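Local coordinates for natterin-like protein (Lethenteron camtschaticum, PDB 6IUL) that probably acts as a cytotoxic, pore-forming immune protein, pairing a jacalin-like lectin domain with an aerolysin-type pore-forming module, at residues A[38-50]-A[125-138]. Residues are numbered along the deposited sequence; the frame is centred on the assembly and turned at random.
Sequences GGWQVRGVQVWLT and LGVQGRGGSDIDSM
Gln41 turns CG between its own backbone N and carbonyl carbon (chi1 75°) and then bends again at chi2, which lays its amide beside the carboxylate of Asp134. The two side chains cross at about a right angle, their flat groups 59° apart, and the amide N-H groups make only weak hydrogen bonds: Gln41 NE2 to Asp134 OD1 is nearly straight but long at 3.4 Å, whereas NE2 to OD2 is shorter yet strongly bent. The other end of the amide is held locally, since Gln41 OE1 accepts the backbone N of Trp40 at 2.8 Å, consistent with the modelled orientation of the amide. The stronger partner of Asp134 is Arg88, whose salt bridge to OD2 probably steadies the negative charge; Arg43 crosses Asp134 obliquely with its CD near Asp134 OD1, but its guanidinium forms a salt bridge with Asp61.

One backbone hydrogen bond joins the segments, Ile135 N to Val42 O at 3.1 Å, and the same pair also packs its side chains, Ile135 CG1 against Val42 CG1 at 3.9 Å. Beside it, Asp134 CA makes a CA-H...O contact of 3.4 Å with Arg43 O, at the classic beta bulge that Arg43 and Gly44 form opposite Ser36. Farther along, the Met138 chain is extended until it bends at chi3, bringing CE within 3.8 Å of Val45 CB; Val47 CG2 and Val127 CG2 meet tip to tip, and Leu49 CD2 rests against Leu125 O.

Strands 42-49 and 125-131 run nearly antiparallel (154°); their axes come within 8.0 Å at closest approach, and the two belong to different sheets, consistent with the beta-prism of jacalin-like lectins. Phe57 of strand 54-58 packs against Val127 and Ile135, Phe19 of strand 17-22 against Met138, and Leu33 of strand 30-37 against Val45.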
loop_
_atom_site.group_PDB
_atom_site.type_symbol
_atom_site.label_atom_id
_atom_site.label_comp_id
_atom_site.label_asym_id
_atom_site.label_seq_id
_atom_site.Cartn_x
_atom_site.Cartn_y
_atom_site.Cartn_z
ATOM N N GLY A 38 -11.860 15.437 -44.402
ATOM C CA GLY A 38 -12.523 15.693 -45.665
ATOM C C GLY A 38 -11.920 14.818 -46.780
ATOM O O GLY A 38 -11.179 13.860 -46.522
ATOM N N GLY A 39 -12.231 15.175 -48.025
ATOM C CA GLY A 39 -11.746 14.446 -49.134
ATOM C C GLY A 39 -10.253 14.420 -49.306
ATOM O O GLY A 39 -9.684 13.379 -49.593
ATOM N N TRP A 40 -9.616 15.543 -49.098
ATOM C CA TRP A 40 -8.187 15.677 -49.391
ATOM C C TRP A 40 -7.435 16.286 -48.188
ATOM O O TRP A 40 -6.372 16.916 -48.319
ATOM C CB TRP A 40 -7.949 16.512 -50.693
ATOM C CG TRP A 40 -8.721 17.836 -50.733
ATOM C CD1 TRP A 40 -10.078 18.006 -51.020
ATOM C CD2 TRP A 40 -8.190 19.155 -50.549
ATOM N NE1 TRP A 40 -10.394 19.343 -50.976
ATOM C CE2 TRP A 40 -9.263 20.074 -50.724
ATOM C CE3 TRP A 40 -6.913 19.652 -50.262
ATOM C CZ2 TRP A 40 -9.109 21.463 -50.557
ATOM C CZ3 TRP A 40 -6.742 21.039 -50.116
ATOM C CH2 TRP A 40 -7.846 21.935 -50.272
ATOM N N GLN A 41 -7.979 16.105 -47.001
ATOM C CA GLN A 41 -7.373 16.704 -45.817
ATOM C C GLN A 41 -7.965 16.165 -44.520
ATOM O O GLN A 41 -9.060 15.560 -44.523
ATOM C CB GLN A 41 -7.525 18.241 -45.837
ATOM C CG GLN A 41 -8.915 18.724 -45.519
ATOM C CD GLN A 41 -9.863 18.751 -46.734
ATOM O OE1 GLN A 41 -9.942 17.836 -47.506
ATOM N NE2 GLN A 41 -10.625 19.775 -46.816
ATOM N N VAL A 42 -7.209 16.356 -43.430
ATOM C CA VAL A 42 -7.800 16.418 -42.108
ATOM C C VAL A 42 -8.394 17.820 -41.977
ATOM O O VAL A 42 -7.665 18.793 -42.127
ATOM C CB VAL A 42 -6.750 16.186 -41.006
ATOM C CG1 VAL A 42 -7.333 16.535 -39.613
ATOM C CG2 VAL A 42 -6.248 14.753 -41.079
ATOM N N ARG A 43 -9.714 17.904 -41.727
ATOM C CA ARG A 43 -10.408 19.173 -41.651
ATOM C C ARG A 43 -10.236 19.865 -40.313
ATOM O O ARG A 43 -10.162 21.099 -40.229
ATOM C CB ARG A 43 -11.900 18.964 -41.903
ATOM C CG ARG A 43 -12.292 18.822 -43.365
ATOM C CD ARG A 43 -13.106 20.116 -43.649
ATOM N NE ARG A 43 -14.493 19.862 -43.321
ATOM C CZ ARG A 43 -15.520 20.715 -43.476
ATOM N NH1 ARG A 43 -15.373 21.968 -43.851
ATOM N NH2 ARG A 43 -16.745 20.275 -43.274
ATOM N N GLY A 44 -10.234 19.063 -39.258
ATOM C CA GLY A 44 -10.253 19.644 -37.936
ATOM C C GLY A 44 -9.942 18.651 -36.840
ATOM O O GLY A 44 -10.058 17.444 -37.013
ATOM N N VAL A 45 -9.579 19.197 -35.692
ATOM C CA VAL A 45 -9.259 18.403 -34.529
ATOM C C VAL A 45 -9.811 19.104 -33.293
ATOM O O VAL A 45 -9.706 20.314 -33.172
ATOM C CB VAL A 45 -7.723 18.282 -34.457
ATOM C CG1 VAL A 45 -7.254 17.986 -33.090
ATOM C CG2 VAL A 45 -7.225 17.200 -35.383
ATOM N N GLN A 46 -10.392 18.349 -32.391
ATOM C CA GLN A 46 -10.686 18.832 -31.062
ATOM C C GLN A 46 -9.916 17.971 -30.012
ATOM O O GLN A 46 -9.882 16.744 -30.086
ATOM C CB GLN A 46 -12.175 18.787 -30.848
ATOM C CG GLN A 46 -12.693 19.191 -29.481
ATOM C CD GLN A 46 -14.182 19.489 -29.462
ATOM O OE1 GLN A 46 -15.029 18.611 -29.516
ATOM N NE2 GLN A 46 -14.480 20.750 -29.348
ATOM N N VAL A 47 -9.317 18.626 -29.038
ATOM C CA VAL A 47 -8.421 17.994 -28.103
ATOM C C VAL A 47 -8.819 18.376 -26.687
ATOM O O VAL A 47 -9.076 19.570 -26.377
ATOM C CB VAL A 47 -6.981 18.514 -28.334
ATOM C CG1 VAL A 47 -6.000 17.899 -27.345
ATOM C CG2 VAL A 47 -6.518 18.283 -29.772
ATOM N N TRP A 48 -8.834 17.362 -25.820
ATOM C CA TRP A 48 -9.115 17.541 -24.386
ATOM C C TRP A 48 -7.888 17.115 -23.548
ATOM O O TRP A 48 -7.281 16.049 -23.813
ATOM C CB TRP A 48 -10.257 16.639 -23.945
ATOM C CG TRP A 48 -11.621 16.935 -24.486
ATOM C CD1 TRP A 48 -12.660 17.481 -23.788
ATOM C CD2 TRP A 48 -12.137 16.602 -25.787
ATOM N NE1 TRP A 48 -13.785 17.520 -24.579
ATOM C CE2 TRP A 48 -13.498 16.986 -25.809
ATOM C CE3 TRP A 48 -11.591 16.005 -26.916
ATOM C CZ2 TRP A 48 -14.325 16.823 -26.957
ATOM C CZ3 TRP A 48 -12.373 15.817 -28.031
ATOM C CH2 TRP A 48 -13.749 16.224 -28.055
ATOM N N LEU A 49 -7.525 17.926 -22.566
ATOM C CA LEU A 49 -6.461 17.586 -21.632
ATOM C C LEU A 49 -7.032 17.132 -20.303
ATOM O O LEU A 49 -8.191 17.359 -20.015
ATOM C CB LEU A 49 -5.524 18.746 -21.437
ATOM C CG LEU A 49 -4.910 19.309 -22.708
ATOM C CD1 LEU A 49 -3.965 20.466 -22.399
ATOM C CD2 LEU A 49 -4.192 18.219 -23.486
ATOM N N THR A 50 -6.217 16.462 -19.495
ATOM C CA THR A 50 -6.682 15.865 -18.247
ATOM C C THR A 50 -7.047 16.911 -17.172
ATOM O O THR A 50 -7.649 16.527 -16.183
ATOM C CB THR A 50 -5.645 14.931 -17.643
ATOM O OG1 THR A 50 -4.396 15.627 -17.547
ATOM C CG2 THR A 50 -5.495 13.671 -18.476
ATOM N N LEU A 125 1.366 15.848 -24.397
ATOM C CA LEU A 125 0.963 17.079 -23.724
ATOM C C LEU A 125 0.013 17.929 -24.554
ATOM O O LEU A 125 -0.493 18.945 -24.058
ATOM C CB LEU A 125 2.176 17.940 -23.386
ATOM C CG LEU A 125 3.142 17.444 -22.301
ATOM C CD1 LEU A 125 4.416 18.251 -22.330
ATOM C CD2 LEU A 125 2.472 17.474 -20.942
ATOM N N GLY A 126 -0.250 17.556 -25.799
ATOM C CA GLY A 126 -1.159 18.329 -26.642
ATOM C C GLY A 126 -0.681 18.327 -28.099
ATOM O O GLY A 126 0.044 17.403 -28.548
ATOM N N VAL A 127 -1.046 19.376 -28.841
ATOM C CA VAL A 127 -0.725 19.478 -30.275
ATOM C C VAL A 127 -0.230 20.845 -30.666
ATOM O O VAL A 127 -0.437 21.801 -29.958
ATOM C CB VAL A 127 -1.945 19.184 -31.153
ATOM C CG1 VAL A 127 -2.416 17.755 -30.937
ATOM C CG2 VAL A 127 -3.069 20.183 -30.855
ATOM N N GLN A 128 0.419 20.921 -31.816
ATOM C CA GLN A 128 0.916 22.182 -32.304
ATOM C C GLN A 128 1.001 22.095 -33.795
ATOM O O GLN A 128 1.382 21.051 -34.353
ATOM C CB GLN A 128 2.317 22.478 -31.727
ATOM C CG GLN A 128 2.894 23.852 -32.095
ATOM C CD GLN A 128 4.060 24.262 -31.171
ATOM O OE1 GLN A 128 3.943 24.199 -29.953
ATOM N NE2 GLN A 128 5.182 24.652 -31.770
ATOM N N GLY A 129 0.656 23.177 -34.475
ATOM C CA GLY A 129 0.727 23.183 -35.912
ATOM C C GLY A 129 0.200 24.451 -36.554
ATOM O O GLY A 129 0.335 25.543 -35.989
ATOM N N ARG A 130 -0.359 24.307 -37.757
ATOM C CA ARG A 130 -0.964 25.441 -38.449
ATOM C C ARG A 130 -2.282 25.014 -39.078
ATOM O O ARG A 130 -2.383 23.931 -39.659
ATOM C CB ARG A 130 -0.036 26.001 -39.532
ATOM C CG ARG A 130 1.204 26.692 -39.028
ATOM C CD ARG A 130 2.094 27.129 -40.186
ATOM N NE ARG A 130 3.194 27.956 -39.683
ATOM C CZ ARG A 130 3.041 29.216 -39.227
ATOM N NH1 ARG A 130 4.104 29.900 -38.786
ATOM N NH2 ARG A 130 1.830 29.827 -39.220
ATOM N N GLY A 131 -3.286 25.865 -38.930
ATOM C CA GLY A 131 -4.625 25.583 -39.407
ATOM C C GLY A 131 -5.340 26.818 -39.927
ATOM O O GLY A 131 -5.055 27.960 -39.519
ATOM N N GLY A 132 -6.274 26.577 -40.841
ATOM C CA GLY A 132 -7.138 27.650 -41.365
ATOM C C GLY A 132 -8.529 27.085 -41.450
ATOM O O GLY A 132 -9.159 26.824 -40.437
ATOM N N SER A 133 -8.985 26.857 -42.672
ATOM C CA SER A 133 -10.224 26.121 -42.887
ATOM C C SER A 133 -9.983 24.661 -42.494
ATOM O O SER A 133 -10.853 24.033 -41.894
ATOM C CB SER A 133 -10.666 26.193 -44.345
ATOM O OG SER A 133 -11.153 27.491 -44.608
ATOM N N ASP A 134 -8.776 24.170 -42.800
ATOM C CA ASP A 134 -8.377 22.819 -42.508
ATOM C C ASP A 134 -7.165 22.780 -41.552
ATOM O O ASP A 134 -6.692 23.832 -41.091
ATOM C CB ASP A 134 -8.000 22.094 -43.799
ATOM C CG ASP A 134 -9.040 22.199 -44.888
ATOM O OD1 ASP A 134 -10.244 22.320 -44.586
ATOM O OD2 ASP A 134 -8.591 22.161 -46.060
ATOM N N ILE A 135 -6.653 21.563 -41.287
ATOM C CA ILE A 135 -5.368 21.428 -40.641
ATOM C C ILE A 135 -4.247 21.368 -41.684
ATOM O O ILE A 135 -3.969 20.332 -42.303
ATOM C CB ILE A 135 -5.329 20.186 -39.739
ATOM C CG1 ILE A 135 -6.491 20.191 -38.723
ATOM C CG2 ILE A 135 -3.982 20.080 -39.062
ATOM C CD1 ILE A 135 -6.491 21.364 -37.782
ATOM N N ASP A 136 -3.602 22.506 -41.899
ATOM C CA ASP A 136 -2.478 22.586 -42.831
ATOM C C ASP A 136 -1.283 21.745 -42.397
ATOM O O ASP A 136 -0.640 21.095 -43.206
ATOM C CB ASP A 136 -2.046 24.045 -42.962
ATOM C CG ASP A 136 -3.101 24.911 -43.634
ATOM O OD1 ASP A 136 -3.981 25.421 -42.887
ATOM O OD2 ASP A 136 -3.006 25.077 -44.892
ATOM N N SER A 137 -0.989 21.780 -41.104
ATOM C CA SER A 137 0.042 20.945 -40.538
ATOM C C SER A 137 -0.195 20.727 -39.061
ATOM O O SER A 137 -0.807 21.536 -38.374
ATOM C CB SER A 137 1.422 21.563 -40.826
ATOM O OG SER A 137 1.508 22.810 -40.201
ATOM N N MET A 138 0.267 19.603 -38.551
ATOM C CA MET A 138 0.166 19.363 -37.103
ATOM C C MET A 138 1.159 18.326 -36.645
ATOM O O MET A 138 1.573 17.442 -37.436
ATOM C CB MET A 138 -1.222 18.903 -36.716
ATOM C CG MET A 138 -1.585 19.176 -35.268
ATOM S SD MET A 138 -3.167 18.484 -34.765
ATOM C CE MET A 138 -4.331 19.650 -35.382
#